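NIF3-related protein (PDB 2GX8) is of unknown function but belongs to the NIF3 family, holding a pair of zinc ions and carrying a probable regulatory domain. Local coordinates at residues 33-38 against 88-93; 67-72 against 365-370. All coordinates share one frame; numbering follows the deposited sequence.

Contact 1: 33-38 against 88-93; sequences EIISLF and VIIAHH. With ZN (zinc ion), chain M; ZN (zinc ion), chain L.
Helix 31-38 packs on one face of the metal-bearing five-stranded sheet, where Ile35 and Phe38 receive Ile90 from strand 88-91. Ile90 stands out of the sheet toward the helix, and both branch ends do the touching. CD1, at the far end, reaches Ile35 CD1 at 4.2 Å. Ile90 CD1 also stands over the phenyl ring at Phe38 CD2 (4.2 Å), on the same face that CG2 covers. The short branch lies over that face displaced toward the rim, and Ile90 CG2 comes closest to Phe38 CZ at 4.1 Å. The ring gets there because Phe38 CG is anti to its backbone N (chi1 171°), which swings it off the helix toward the strand. Ile35 leaves the helix at a slant instead, and the bend in its chain (chi2 -49°) brings CD1 round to Ile90. The contact is thus wholly apolar and buried; Ile35 also packs on Tyr124, and Phe38 on Ala126 and on Val367 of helix 362-377. Two residues beyond Ile90 the chain reaches the metal site. His92 NE2 binds one zinc ion at 2.2 Å, alongside Asp131, and its ND1 is hydrogen-bonded to Ala126 O, which helps fix the ring's rotation. His93 NE2 takes the other zinc with His357. The two zinc ions are 3.3 Å apart, and Glu360 bridges them through its two carboxylate oxygens. Consecutive histidines at the C-terminal end of a central parallel strand, feeding a carboxylate-bridged metal pair, form part of the conserved dimetal-binding motif of the NIF3 family.

Contact 2: 67-72 against 365-370; sequences VLIALD and QGVQKQ
Strand 66-70 and helix 362-377 come together at Ile69 and Gln368, whose CA atoms are 6.4 Å apart, and a single strand side chain fills the approach. That side chain is Ile69, which points at the helix and divides its contacts between two neighbouring residues. Its CG2 meets Val367 CG1 at 3.8 Å. The same valine methyl is also touched from the longer branch, with Ile69 CD1 3.9 Å from Val367 CG1, since the chain folds back at chi2 -60° and does not run out straight. Val367 in turn has CG1 anti to its backbone N (chi1 167°), directed to the strand. The middle of the Ile69 side chain, CG1, rests on the helix backbone itself, 4.1 Å from Gln368 CA. Gln368 gives mainly its backbone and CB to this contact; the rest of its chain leads away from the strand. This is the layered packing of an alpha/beta sheet: helix 362-377 covers the face on which Ile69, Ile90 and Ile384 form a row across three parallel strands, while Leu68 points to the other face, against helix 75-84. Strand 66-70, helix 75-84 and strand 88-91 together make a beta-alpha-beta crossover. At the flank of helix 362-377, Gln370 NE2 is hydrogen-bonded to Tyr42 OH, a residue just past helix 31-38.

Both contacts are buried and lie on the same face of one sheet, their centres about 9 Å apart. Neighbouring strands supply one isoleucine each: contact 1 gives Ile90 to helix 31-38, contact 2 gives Ile69 to helix 362-377, and Val367 serves both contacts. Contact 1 includes an aromatic ring face, contact 2 aliphatic carbons and helix backbone. The strands themselves are joined by Ile90 N to Leu68 O, 2.7 Å, a probable hydrogen bond. Beyond the strand ends the chemistry becomes polar: Asp72 OD1 lies 2.6 Å from His93 ND1, a probable hydrogen bond which would help to orient a zinc ligand of contact 1.

Contact 1: 33-38 against 88-93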
# COMPACT_ATOMS: atom_id res chain seq x y z
N GLU C 33 3.62 14.69 -38.04
CA GLU C 33 3.89 13.82 -39.16
C GLU C 33 5.19 13.09 -38.93
O GLU C 33 5.24 11.87 -39.06
CB GLU C 33 3.98 14.65 -40.42
CG GLU C 33 2.70 15.41 -40.69
CD GLU C 33 2.71 16.15 -42.02
OE1 GLU C 33 3.45 15.70 -42.96
OE2 GLU C 33 1.97 17.17 -42.13
N ILE C 34 6.23 13.84 -38.61
CA ILE C 34 7.54 13.25 -38.32
C ILE C 34 7.43 12.21 -37.21
O ILE C 34 7.84 11.07 -37.37
CB ILE C 34 8.54 14.34 -37.95
CG1 ILE C 34 8.69 15.26 -39.17
CG2 ILE C 34 9.88 13.75 -37.51
CD1 ILE C 34 9.53 16.46 -38.96
N ILE C 35 6.84 12.63 -36.10
CA ILE C 35 6.63 11.77 -34.94
C ILE C 35 5.82 10.54 -35.32
O ILE C 35 6.14 9.43 -34.91
CB ILE C 35 5.98 12.58 -33.79
CG1 ILE C 35 7.03 13.54 -33.24
CG2 ILE C 35 5.42 11.71 -32.70
CD1 ILE C 35 8.34 12.86 -32.93
N SER C 36 4.80 10.73 -36.16
CA SER C 36 3.97 9.63 -36.60
C SER C 36 4.78 8.62 -37.43
O SER C 36 4.49 7.43 -37.41
CB SER C 36 2.77 10.14 -37.40
OG SER C 36 1.80 9.12 -37.50
N LEU C 37 5.80 9.10 -38.14
CA LEU C 37 6.68 8.22 -38.91
C LEU C 37 7.76 7.57 -38.05
O LEU C 37 8.31 6.54 -38.43
CB LEU C 37 7.35 8.98 -40.06
CG LEU C 37 6.47 9.33 -41.27
CD1 LEU C 37 7.25 10.13 -42.30
CD2 LEU C 37 5.91 8.06 -41.92
N PHE C 38 8.07 8.19 -36.91
CA PHE C 38 9.05 7.64 -35.99
C PHE C 38 8.42 6.48 -35.25
O PHE C 38 9.05 5.45 -35.02
CB PHE C 38 9.52 8.69 -34.96
CG PHE C 38 10.37 8.12 -33.85
CD1 PHE C 38 9.83 7.89 -32.58
CD2 PHE C 38 11.70 7.78 -34.07
CE1 PHE C 38 10.60 7.33 -31.55
CE2 PHE C 38 12.48 7.23 -33.05
CZ PHE C 38 11.93 7.00 -31.79
N VAL C 88 12.78 20.29 -32.89
CA VAL C 88 12.33 19.03 -32.32
C VAL C 88 13.54 18.17 -32.04
O VAL C 88 14.34 17.89 -32.95
CB VAL C 88 11.43 18.16 -33.24
CG1 VAL C 88 11.12 16.82 -32.55
CG2 VAL C 88 10.10 18.86 -33.62
N ILE C 89 13.66 17.74 -30.78
CA ILE C 89 14.71 16.82 -30.40
C ILE C 89 14.10 15.46 -30.00
O ILE C 89 13.20 15.40 -29.14
CB ILE C 89 15.54 17.36 -29.20
CG1 ILE C 89 16.16 18.73 -29.52
CG2 ILE C 89 16.58 16.37 -28.84
CD1 ILE C 89 16.97 19.40 -28.35
N ILE C 90 14.54 14.40 -30.66
CA ILE C 90 14.09 13.07 -30.28
C ILE C 90 15.18 12.50 -29.42
O ILE C 90 16.30 12.24 -29.89
CB ILE C 90 13.83 12.16 -31.48
CG1 ILE C 90 12.63 12.66 -32.24
CG2 ILE C 90 13.51 10.73 -31.02
CD1 ILE C 90 12.38 11.88 -33.48
N ALA C 91 14.86 12.30 -28.15
CA ALA C 91 15.83 11.82 -27.17
C ALA C 91 15.45 10.48 -26.62
O ALA C 91 14.26 10.20 -26.44
CB ALA C 91 15.91 12.80 -26.03
N HIS C 92 16.47 9.67 -26.29
CA HIS C 92 16.29 8.35 -25.78
C HIS C 92 15.96 8.35 -24.31
O HIS C 92 15.08 7.61 -23.88
CB HIS C 92 17.57 7.55 -26.02
CG HIS C 92 17.48 6.12 -25.60
ND1 HIS C 92 16.43 5.31 -25.96
CD2 HIS C 92 18.34 5.34 -24.91
CE1 HIS C 92 16.63 4.10 -25.47
NE2 HIS C 92 17.78 4.09 -24.84
N HIS C 93 16.70 9.15 -23.53
CA HIS C 93 16.41 9.26 -22.11
C HIS C 93 15.51 10.46 -21.94
O HIS C 93 15.84 11.54 -22.40
CB HIS C 93 17.65 9.47 -21.27
CG HIS C 93 18.63 8.37 -21.35
ND1 HIS C 93 19.98 8.58 -21.33
CD2 HIS C 93 18.45 7.03 -21.45
CE1 HIS C 93 20.60 7.41 -21.37
NE2 HIS C 93 19.70 6.46 -21.47
ZN ZN M . 18.04 2.51 -23.27
ZN ZN L . 19.44 4.31 -20.85

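Contact 2: 67-72 against 365-370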
# COMPACT_ATOMS: atom_id res chain seq x y z
N VAL C 67 15.51 18.18 -37.47
CA VAL C 67 15.28 17.40 -36.23
C VAL C 67 16.62 16.89 -35.68
O VAL C 67 17.52 16.57 -36.46
CB VAL C 67 14.35 16.18 -36.51
CG1 VAL C 67 13.86 15.56 -35.24
CG2 VAL C 67 13.13 16.62 -37.37
N LEU C 68 16.75 16.80 -34.34
CA LEU C 68 17.97 16.30 -33.72
C LEU C 68 17.73 15.01 -32.93
O LEU C 68 16.81 14.93 -32.09
CB LEU C 68 18.57 17.36 -32.78
CG LEU C 68 19.95 17.11 -32.14
CD1 LEU C 68 21.04 17.11 -33.20
CD2 LEU C 68 20.26 18.17 -31.08
N ILE C 69 18.55 13.99 -33.19
CA ILE C 69 18.45 12.78 -32.42
C ILE C 69 19.50 12.87 -31.30
O ILE C 69 20.69 13.11 -31.56
CB ILE C 69 18.71 11.52 -33.26
CG1 ILE C 69 17.97 11.58 -34.60
CG2 ILE C 69 18.27 10.30 -32.50
CD1 ILE C 69 16.46 11.69 -34.42
N ALA C 70 19.04 12.69 -30.06
CA ALA C 70 19.93 12.76 -28.89
C ALA C 70 19.76 11.56 -27.99
O ALA C 70 18.75 10.87 -28.07
CB ALA C 70 19.66 14.04 -28.08
N LEU C 71 20.75 11.33 -27.13
CA LEU C 71 20.65 10.31 -26.10
C LEU C 71 20.18 11.05 -24.82
O LEU C 71 19.09 10.78 -24.28
CB LEU C 71 21.97 9.56 -25.92
CG LEU C 71 22.09 8.61 -24.71
CD1 LEU C 71 21.11 7.48 -24.84
CD2 LEU C 71 23.49 8.06 -24.54
N ASP C 72 20.97 12.02 -24.37
CA ASP C 72 20.67 12.84 -23.20
C ASP C 72 20.40 14.26 -23.66
O ASP C 72 21.15 14.77 -24.51
CB ASP C 72 21.89 12.85 -22.30
CG ASP C 72 22.28 11.46 -21.87
OD1 ASP C 72 21.37 10.79 -21.34
OD2 ASP C 72 23.47 11.04 -22.04
N GLN C 365 23.02 7.85 -34.33
CA GLN C 365 23.32 7.68 -35.75
C GLN C 365 22.39 6.63 -36.34
O GLN C 365 22.03 6.72 -37.51
CB GLN C 365 24.77 7.21 -35.96
CG GLN C 365 25.88 8.16 -35.48
CD GLN C 365 26.46 9.03 -36.57
OE1 GLN C 365 26.88 10.17 -36.33
NE2 GLN C 365 26.52 8.49 -37.79
N GLY C 366 21.99 5.66 -35.51
CA GLY C 366 21.08 4.59 -35.93
C GLY C 366 19.68 5.08 -36.25
O GLY C 366 19.15 4.80 -37.33
N VAL C 367 19.10 5.81 -35.30
CA VAL C 367 17.77 6.40 -35.47
C VAL C 367 17.81 7.47 -36.55
O VAL C 367 16.85 7.62 -37.29
CB VAL C 367 17.22 6.97 -34.15
CG1 VAL C 367 16.00 7.86 -34.38
CG2 VAL C 367 16.88 5.83 -33.20
N GLN C 368 18.92 8.21 -36.65
CA GLN C 368 19.10 9.22 -37.70
C GLN C 368 18.99 8.60 -39.09
O GLN C 368 18.34 9.18 -39.96
CB GLN C 368 20.45 9.94 -37.58
CG GLN C 368 20.75 10.92 -38.71
CD GLN C 368 22.24 11.29 -38.82
OE1 GLN C 368 22.59 12.47 -38.96
NE2 GLN C 368 23.13 10.27 -38.76
N LYS C 369 19.62 7.43 -39.30
CA LYS C 369 19.55 6.78 -40.62
C LYS C 369 18.11 6.35 -40.89
O LYS C 369 17.48 6.82 -41.84
CB LYS C 369 20.50 5.57 -40.75
CG LYS C 369 20.27 4.85 -42.10
CD LYS C 369 20.76 3.37 -42.25
CE LYS C 369 22.20 3.20 -42.81
NZ LYS C 369 23.31 3.58 -41.86
N GLN C 370 17.61 5.45 -40.04
CA GLN C 370 16.24 4.94 -40.10
C GLN C 370 15.24 6.06 -40.39
O GLN C 370 14.47 5.96 -41.34
CB GLN C 370 15.86 4.26 -38.78
CG GLN C 370 16.42 2.86 -38.57
CD GLN C 370 16.28 2.35 -37.11
OE1 GLN C 370 16.01 1.17 -36.87
NE2 GLN C 370 16.44 3.25 -36.16